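Local structure of biliverdin reductase (Synechocystis sp., 5B3T) at residues Y105-Q118 and L308-L320. The protein probably reduces biliverdin with NAD(P)H, binding the dinucleotide through a Rossmann fold of the Gfo/Idh/MocA family. Residues are numbered along the deposited sequence; the frame is centred on the assembly and turned at random.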
ATOM      1  N   TYR A 105      -1.754  -1.741  -2.600  1.00 14.87           N
ATOM      2  CA  TYR A 105      -2.681  -0.797  -1.979  1.00 15.35           C
ATOM      3  C   TYR A 105      -2.234   0.634  -2.289  1.00 14.91           C
ATOM      4  O   TYR A 105      -1.042   0.924  -2.241  1.00 15.16           O
ATOM      5  CB  TYR A 105      -2.749  -1.036  -0.470  1.00 14.78           C
ATOM      6  CG  TYR A 105      -3.874  -0.302   0.212  1.00 14.53           C
ATOM      7  CD1 TYR A 105      -5.149  -0.849   0.271  1.00 14.03           C
ATOM      8  CD2 TYR A 105      -3.667   0.946   0.787  1.00 14.06           C
ATOM      9  CE1 TYR A 105      -6.184  -0.178   0.888  1.00 15.50           C
ATOM     10  CE2 TYR A 105      -4.698   1.626   1.402  1.00 14.66           C
ATOM     11  CZ  TYR A 105      -5.953   1.060   1.453  1.00 14.56           C
ATOM     12  OH  TYR A 105      -6.982   1.734   2.068  1.00 12.66           O
ATOM     13  N   PRO A 106      -3.178   1.540  -2.602  1.00 14.38           N
ATOM     14  CA  PRO A 106      -4.640   1.548  -2.444  1.00 13.31           C
ATOM     15  C   PRO A 106      -5.449   0.685  -3.405  1.00 15.77           C
ATOM     16  O   PRO A 106      -5.026   0.393  -4.525  1.00 13.77           O
ATOM     17  CB  PRO A 106      -4.989   3.017  -2.671  1.00 14.70           C
ATOM     18  CG  PRO A 106      -3.990   3.456  -3.678  1.00 14.24           C
ATOM     19  CD  PRO A 106      -2.712   2.738  -3.323  1.00 14.17           C
ATOM     20  N   LEU A 107      -6.642   0.302  -2.943  1.00 15.02           N
ATOM     21  CA  LEU A 107      -7.594  -0.419  -3.778  1.00 16.04           C
ATOM     22  C   LEU A 107      -8.455   0.540  -4.594  1.00 15.54           C
ATOM     23  O   LEU A 107      -8.699   0.300  -5.782  1.00 15.55           O
ATOM     24  CB  LEU A 107      -8.470  -1.320  -2.904  1.00 16.63           C
ATOM     25  CG  LEU A 107      -9.787  -1.869  -3.461  1.00 15.47           C
ATOM     26  CD1 LEU A 107      -9.543  -2.755  -4.673  1.00 16.83           C
ATOM     27  CD2 LEU A 107     -10.526  -2.639  -2.372  1.00 18.55           C
ATOM     28  N   ALA A 108      -8.917   1.627  -3.980  1.00 14.79           N
ATOM     29  CA  ALA A 108      -9.799   2.581  -4.646  1.00 15.97           C
ATOM     30  C   ALA A 108      -9.833   3.862  -3.818  1.00 16.32           C
ATOM     31  O   ALA A 108      -9.235   3.947  -2.740  1.00 15.64           O
ATOM     32  CB  ALA A 108     -11.203   2.004  -4.835  1.00 16.10           C
ATOM     33  N   LEU A 109     -10.552   4.861  -4.334  1.00 16.82           N
ATOM     34  CA  LEU A 109     -10.644   6.153  -3.663  1.00 17.53           C
ATOM     35  C   LEU A 109     -11.693   6.160  -2.557  1.00 19.48           C
ATOM     36  O   LEU A 109     -11.576   6.941  -1.606  1.00 17.80           O
ATOM     37  CB  LEU A 109     -10.957   7.249  -4.683  1.00 17.12           C
ATOM     38  CG  LEU A 109      -9.859   7.584  -5.695  1.00 18.30           C
ATOM     39  CD1 LEU A 109     -10.419   8.416  -6.840  1.00 20.88           C
ATOM     40  CD2 LEU A 109      -8.721   8.317  -5.003  1.00 17.22           C
ATOM     41  N   THR A 110     -12.728   5.328  -2.668  1.00 17.90           N
ATOM     42  CA  THR A 110     -13.794   5.280  -1.676  1.00 17.67           C
ATOM     43  C   THR A 110     -14.161   3.831  -1.399  1.00 18.27           C
ATOM     44  O   THR A 110     -13.937   2.948  -2.230  1.00 16.51           O
ATOM     45  CB  THR A 110     -15.054   6.038  -2.131  1.00 18.54           C
ATOM     46  OG1 THR A 110     -15.680   5.326  -3.206  1.00 19.89           O
ATOM     47  CG2 THR A 110     -14.715   7.447  -2.595  1.00 20.03           C
ATOM     48  N   TYR A 111     -14.736   3.602  -0.214  1.00 18.82           N
ATOM     49  CA  TYR A 111     -15.230   2.275   0.142  1.00 18.50           C
ATOM     50  C   TYR A 111     -16.231   1.765  -0.886  1.00 17.30           C
ATOM     51  O   TYR A 111     -16.218   0.581  -1.245  1.00 18.21           O
ATOM     52  CB  TYR A 111     -15.861   2.320   1.537  1.00 19.08           C
ATOM     53  CG  TYR A 111     -16.283   0.981   2.097  1.00 19.28           C
ATOM     54  CD1 TYR A 111     -15.374   0.166   2.757  1.00 18.81           C
ATOM     55  CD2 TYR A 111     -17.596   0.542   1.986  1.00 19.02           C
ATOM     56  CE1 TYR A 111     -15.757  -1.057   3.280  1.00 19.89           C
ATOM     57  CE2 TYR A 111     -17.990  -0.678   2.508  1.00 20.09           C
ATOM     58  CZ  TYR A 111     -17.067  -1.474   3.151  1.00 20.22           C
ATOM     59  OH  TYR A 111     -17.457  -2.687   3.668  1.00 22.10           O
ATOM     60  N   ALA A 112     -17.101   2.650  -1.381  1.00 17.74           N
ATOM     61  CA  ALA A 112     -18.103   2.247  -2.364  1.00 18.46           C
ATOM     62  C   ALA A 112     -17.455   1.727  -3.641  1.00 17.48           C
ATOM     63  O   ALA A 112     -17.897   0.718  -4.202  1.00 17.23           O
ATOM     64  CB  ALA A 112     -19.031   3.421  -2.675  1.00 19.38           C
ATOM     65  N   MET A 113     -16.408   2.404  -4.119  1.00 17.35           N
ATOM     66  CA  MET A 113     -15.704   1.915  -5.300  1.00 17.10           C
ATOM     67  C   MET A 113     -15.012   0.588  -5.016  1.00 17.60           C
ATOM     68  O   MET A 113     -15.037  -0.323  -5.852  1.00 16.10           O
ATOM     69  CB  MET A 113     -14.697   2.958  -5.782  1.00 18.76           C
ATOM     70  CG  MET A 113     -13.952   2.557  -7.044  1.00 18.19           C
ATOM     71  SD  MET A 113     -15.051   2.299  -8.451  1.00 25.61           S
ATOM     72  CE  MET A 113     -13.885   2.374  -9.810  1.00 21.84           C
ATOM     73  N   GLY A 114     -14.402   0.455  -3.836  1.00 16.85           N
ATOM     74  CA  GLY A 114     -13.781  -0.810  -3.478  1.00 15.94           C
ATOM     75  C   GLY A 114     -14.775  -1.955  -3.444  1.00 17.76           C
ATOM     76  O   GLY A 114     -14.463  -3.072  -3.863  1.00 16.66           O
ATOM     77  N   LYS A 115     -15.988  -1.690  -2.954  1.00 17.52           N
ATOM     78  CA  LYS A 115     -17.024  -2.717  -2.956  1.00 19.72           C
ATOM     79  C   LYS A 115     -17.529  -2.985  -4.368  1.00 18.91           C
ATOM     80  O   LYS A 115     -17.815  -4.134  -4.723  1.00 19.78           O
ATOM     81  CB  LYS A 115     -18.173  -2.299  -2.042  1.00 18.45           C
ATOM     82  CG  LYS A 115     -17.771  -2.139  -0.589  1.00 19.94           C
ATOM     83  CD  LYS A 115     -17.441  -3.477   0.048  1.00 19.21           C
ATOM     84  CE  LYS A 115     -18.703  -4.291   0.278  1.00 20.52           C
ATOM     85  NZ  LYS A 115     -18.401  -5.656   0.782  1.00 20.95           N
ATOM     86  N   LYS A 116     -17.650  -1.934  -5.184  1.00 17.10           N
ATOM     87  CA  LYS A 116     -18.054  -2.116  -6.575  1.00 20.49           C
ATOM     88  C   LYS A 116     -17.034  -2.956  -7.333  1.00 19.42           C
ATOM     89  O   LYS A 116     -17.401  -3.772  -8.186  1.00 19.80           O
ATOM     90  CB  LYS A 116     -18.243  -0.755  -7.244  1.00 19.69           C
ATOM     91  CG  LYS A 116     -18.726  -0.820  -8.687  1.00 23.76           C
ATOM     92  CD  LYS A 116     -18.893   0.575  -9.270  1.00 25.77           C
ATOM     93  CE  LYS A 116     -19.387   0.522 -10.705  1.00 32.00           C
ATOM     94  NZ  LYS A 116     -19.592   1.884 -11.274  1.00 37.48           N
ATOM     95  N   LEU A 117     -15.747  -2.777  -7.025  1.00 19.60           N
ATOM     96  CA  LEU A 117     -14.712  -3.607  -7.637  1.00 18.26           C
ATOM     97  C   LEU A 117     -14.808  -5.050  -7.164  1.00 18.54           C
ATOM     98  O   LEU A 117     -14.621  -5.983  -7.954  1.00 18.45           O
ATOM     99  CB  LEU A 117     -13.325  -3.042  -7.322  1.00 15.92           C
ATOM    100  CG  LEU A 117     -12.944  -1.695  -7.930  1.00 16.52           C
ATOM    101  CD1 LEU A 117     -11.599  -1.229  -7.391  1.00 16.30           C
ATOM    102  CD2 LEU A 117     -12.904  -1.814  -9.434  1.00 16.94           C
ATOM    103  N   GLN A 118     -15.073  -5.250  -5.872  1.00 17.69           N
ATOM    104  CA  GLN A 118     -15.196  -6.598  -5.327  1.00 20.90           C
ATOM    105  C   GLN A 118     -16.347  -7.350  -5.988  1.00 21.33           C
ATOM    106  O   GLN A 118     -16.200  -8.511  -6.386  1.00 23.61           O
ATOM    107  CB  GLN A 118     -15.395  -6.520  -3.814  1.00 20.30           C
ATOM    108  CG  GLN A 118     -15.641  -7.849  -3.126  1.00 23.78           C
ATOM    109  CD  GLN A 118     -16.075  -7.669  -1.685  1.00 24.67           C
ATOM    110  OE1 GLN A 118     -16.895  -6.802  -1.377  1.00 22.23           O
ATOM    111  NE2 GLN A 118     -15.523  -8.481  -0.793  1.00 24.69           N
ATOM    112  N   LEU A 308      -9.830  -9.843   0.543  1.00 21.96           N
ATOM    113  CA  LEU A 308      -9.967  -8.416   0.277  1.00 23.05           C
ATOM    114  C   LEU A 308     -10.418  -7.625   1.501  1.00 22.42           C
ATOM    115  O   LEU A 308     -10.308  -6.394   1.499  1.00 20.49           O
ATOM    116  CB  LEU A 308     -10.957  -8.201  -0.869  1.00 20.76           C
ATOM    117  CG  LEU A 308     -10.863  -6.883  -1.637  1.00 22.11           C
ATOM    118  CD1 LEU A 308      -9.518  -6.774  -2.337  1.00 19.39           C
ATOM    119  CD2 LEU A 308     -12.003  -6.768  -2.633  1.00 22.40           C
ATOM    120  N   GLU A 309     -10.907  -8.301   2.545  1.00 21.45           N
ATOM    121  CA  GLU A 309     -11.529  -7.598   3.662  1.00 22.85           C
ATOM    122  C   GLU A 309     -10.553  -6.674   4.379  1.00 20.61           C
ATOM    123  O   GLU A 309     -10.954  -5.611   4.864  1.00 18.15           O
ATOM    124  CB  GLU A 309     -12.127  -8.603   4.646  1.00 23.68           C
ATOM    125  CG  GLU A 309     -12.903  -7.959   5.774  1.00 25.74           C
ATOM    126  CD  GLU A 309     -13.847  -6.880   5.283  1.00 30.30           C
ATOM    127  OE1 GLU A 309     -14.632  -7.148   4.346  1.00 27.58           O
ATOM    128  OE2 GLU A 309     -13.794  -5.756   5.827  1.00 25.71           O
ATOM    129  N   ALA A 310      -9.276  -7.053   4.458  1.00 19.39           N
ATOM    130  CA  ALA A 310      -8.304  -6.213   5.151  1.00 19.74           C
ATOM    131  C   ALA A 310      -8.098  -4.889   4.423  1.00 17.67           C
ATOM    132  O   ALA A 310      -8.000  -3.833   5.059  1.00 18.00           O
ATOM    133  CB  ALA A 310      -6.978  -6.955   5.301  1.00 19.74           C
ATOM    134  N   SER A 311      -8.028  -4.926   3.090  1.00 17.29           N
ATOM    135  CA  SER A 311      -7.883  -3.690   2.329  1.00 16.80           C
ATOM    136  C   SER A 311      -9.179  -2.890   2.306  1.00 17.54           C
ATOM    137  O   SER A 311      -9.141  -1.655   2.237  1.00 14.78           O
ATOM    138  CB  SER A 311      -7.426  -3.998   0.905  1.00 17.54           C
ATOM    139  OG  SER A 311      -6.137  -4.584   0.906  1.00 17.76           O
ATOM    140  N   LEU A 312     -10.329  -3.569   2.359  1.00 16.78           N
ATOM    141  CA  LEU A 312     -11.599  -2.856   2.428  1.00 16.65           C
ATOM    142  C   LEU A 312     -11.732  -2.095   3.739  1.00 15.76           C
ATOM    143  O   LEU A 312     -12.252  -0.973   3.760  1.00 15.22           O
ATOM    144  CB  LEU A 312     -12.769  -3.824   2.257  1.00 17.21           C
ATOM    145  CG  LEU A 312     -13.118  -4.262   0.835  1.00 19.48           C
ATOM    146  CD1 LEU A 312     -14.211  -5.319   0.868  1.00 19.75           C
ATOM    147  CD2 LEU A 312     -13.549  -3.065  -0.002  1.00 19.02           C
ATOM    148  N   TYR A 313     -11.270  -2.682   4.846  1.00 15.48           N
ATOM    149  CA  TYR A 313     -11.374  -1.981   6.121  1.00 17.73           C
ATOM    150  C   TYR A 313     -10.410  -0.803   6.180  1.00 14.87           C
ATOM    151  O   TYR A 313     -10.761   0.264   6.696  1.00 14.52           O
ATOM    152  CB  TYR A 313     -11.122  -2.922   7.296  1.00 17.04           C
ATOM    153  CG  TYR A 313     -11.351  -2.209   8.606  1.00 18.09           C
ATOM    154  CD1 TYR A 313     -12.591  -1.658   8.896  1.00 17.33           C
ATOM    155  CD2 TYR A 313     -10.329  -2.051   9.533  1.00 17.40           C
ATOM    156  CE1 TYR A 313     -12.818  -0.989  10.076  1.00 17.00           C
ATOM    157  CE2 TYR A 313     -10.547  -1.377  10.725  1.00 17.89           C
ATOM    158  CZ  TYR A 313     -11.797  -0.850  10.987  1.00 18.66           C
ATOM    159  OH  TYR A 313     -12.031  -0.178  12.162  1.00 19.36           O
ATOM    160  N   ALA A 314      -9.188  -0.985   5.672  1.00 14.64           N
ATOM    161  CA  ALA A 314      -8.255   0.133   5.579  1.00 14.79           C
ATOM    162  C   ALA A 314      -8.860   1.272   4.769  1.00 16.11           C
ATOM    163  O   ALA A 314      -8.671   2.450   5.096  1.00 13.86           O
ATOM    164  CB  ALA A 314      -6.939  -0.334   4.958  1.00 15.31           C
ATOM    165  N   LEU A 315      -9.605   0.931   3.716  1.00 14.60           N
ATOM    166  CA  LEU A 315     -10.310   1.938   2.934  1.00 14.42           C
ATOM    167  C   LEU A 315     -11.399   2.612   3.761  1.00 15.20           C
ATOM    168  O   LEU A 315     -11.585   3.831   3.678  1.00 16.86           O
ATOM    169  CB  LEU A 315     -10.887   1.285   1.676  1.00 17.20           C
ATOM    170  CG  LEU A 315     -11.587   2.098   0.587  1.00 18.64           C
ATOM    171  CD1 LEU A 315     -10.863   3.407   0.296  1.00 16.28           C
ATOM    172  CD2 LEU A 315     -11.694   1.245  -0.673  1.00 16.78           C
ATOM    173  N   GLU A 316     -12.121   1.835   4.574  1.00 15.68           N
ATOM    174  CA  GLU A 316     -13.130   2.422   5.452  1.00 15.70           C
ATOM    175  C   GLU A 316     -12.499   3.393   6.441  1.00 16.15           C
ATOM    176  O   GLU A 316     -13.029   4.485   6.675  1.00 15.62           O
ATOM    177  CB  GLU A 316     -13.895   1.323   6.196  1.00 16.54           C
ATOM    178  CG  GLU A 316     -14.869   1.854   7.242  1.00 18.70           C
ATOM    179  CD  GLU A 316     -15.608   0.749   7.982  1.00 18.33           C
ATOM    180  OE1 GLU A 316     -15.777  -0.348   7.412  1.00 20.10           O
ATOM    181  OE2 GLU A 316     -16.022   0.981   9.139  1.00 22.66           O
ATOM    182  N   VAL A 317     -11.362   3.014   7.029  1.00 13.99           N
ATOM    183  CA  VAL A 317     -10.684   3.890   7.980  1.00 15.56           C
ATOM    184  C   VAL A 317     -10.241   5.179   7.299  1.00 15.11           C
ATOM    185  O   VAL A 317     -10.317   6.266   7.885  1.00 15.83           O
ATOM    186  CB  VAL A 317      -9.498   3.154   8.631  1.00 14.92           C
ATOM    187  CG1 VAL A 317      -8.678   4.110   9.481  1.00 14.30           C
ATOM    188  CG2 VAL A 317      -9.998   1.990   9.469  1.00 15.42           C
ATOM    189  N   ALA A 318      -9.778   5.081   6.049  1.00 15.06           N
ATOM    190  CA  ALA A 318      -9.354   6.274   5.321  1.00 16.15           C
ATOM    191  C   ALA A 318     -10.533   7.194   5.026  1.00 15.98           C
ATOM    192  O   ALA A 318     -10.422   8.417   5.164  1.00 17.15           O
ATOM    193  CB  ALA A 318      -8.642   5.877   4.028  1.00 14.25           C
ATOM    194  N   ASP A 319     -11.669   6.625   4.612  1.00 16.25           N
ATOM    195  CA  ASP A 319     -12.876   7.429   4.428  1.00 17.74           C
ATOM    196  C   ASP A 319     -13.266   8.134   5.719  1.00 16.33           C
ATOM    197  O   ASP A 319     -13.618   9.319   5.711  1.00 16.62           O
ATOM    198  CB  ASP A 319     -14.032   6.556   3.937  1.00 16.49           C
ATOM    199  CG  ASP A 319     -13.831   6.057   2.525  1.00 20.47           C
ATOM    200  OD1 ASP A 319     -12.958   6.600   1.819  1.00 19.66           O
ATOM    201  OD2 ASP A 319     -14.566   5.135   2.110  1.00 20.84           O
ATOM    202  N   LEU A 320     -13.213   7.414   6.840  1.00 15.80           N
ATOM    203  CA  LEU A 320     -13.604   7.996   8.119  1.00 17.50           C
ATOM    204  C   LEU A 320     -12.691   9.154   8.509  1.00 17.96           C
ATOM    205  O   LEU A 320     -13.163  10.191   8.990  1.00 17.85           O
ATOM    206  CB  LEU A 320     -13.600   6.918   9.204  1.00 17.75           C
ATOM    207  CG  LEU A 320     -14.724   5.891   9.079  1.00 20.72           C
ATOM    208  CD1 LEU A 320     -14.514   4.724  10.030  1.00 19.97           C
ATOM    209  CD2 LEU A 320     -16.056   6.568   9.343  1.00 21.80           C
TER
HETATM  210  O   HOH W   1      -6.202   3.350   3.851  1.00 14.37           O
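Leu-315 packs on Thr-110 and Tyr-111, where helix 111-124 begins and runs nearly antiparallel to helix 309-325. With CG anti to its backbone N (chi1 -175°), Leu-315 lays its two methyls on the turn that leads into the helix: CD1 lies 3.5 Å from Ala-108 O, and CD2 packs by Thr-110 O and the CA of Gly-114. Leu-312 sits further along, a knob among Tyr-111, Gly-114, Lys-115 and Gln-118. Its CD2 meets Leu-107 CD2 at 3.9 Å, while its CD1 rests against the amide end of Gln-118. Beyond it the Leu-308 and Gln-118 side chains run past one another in opposite directions, CD2 of Leu-308 on CB of Gln-118 at 3.6 Å.

Two tyrosines flank this packing. The Tyr-111 ring fits among Leu-312, Leu-315, Glu-316 and Asp-319, and Leu-312 O lies in the ring plane at the CD1-CE1 edge. The Tyr-105 ring brings its CE1 edge to Ser-311 O, and its OH is joined through a water to Ala-314 O. Arg-191 makes a cation-pi contact with the same ring.

The direct polar link is Tyr-111 N to Asp-319 OD2, 2.8 Å long and bent to 152°, on the carboxylate's syn lone pair. Thr-110, the N-cap, meanwhile receives Met-113 N on OG1. Within the same helix a hydrogen bond from Lys-115 NZ to Gln-118 OE1 (2.9 Å) helps fix the amide that Leu-312 touches.

Asp-319 thus puts a carboxylate at the amino end of helix 111-124, where the helix dipole would probably favour its negative charge. Together with the leucines, it ties the Rossmann domain to the C-terminal domain's last helix. The same helix packs through Ser-311, Ala-314 and Leu-315 on Tyr-105, an NADP(+)-binding residue, though this chain holds no ligand.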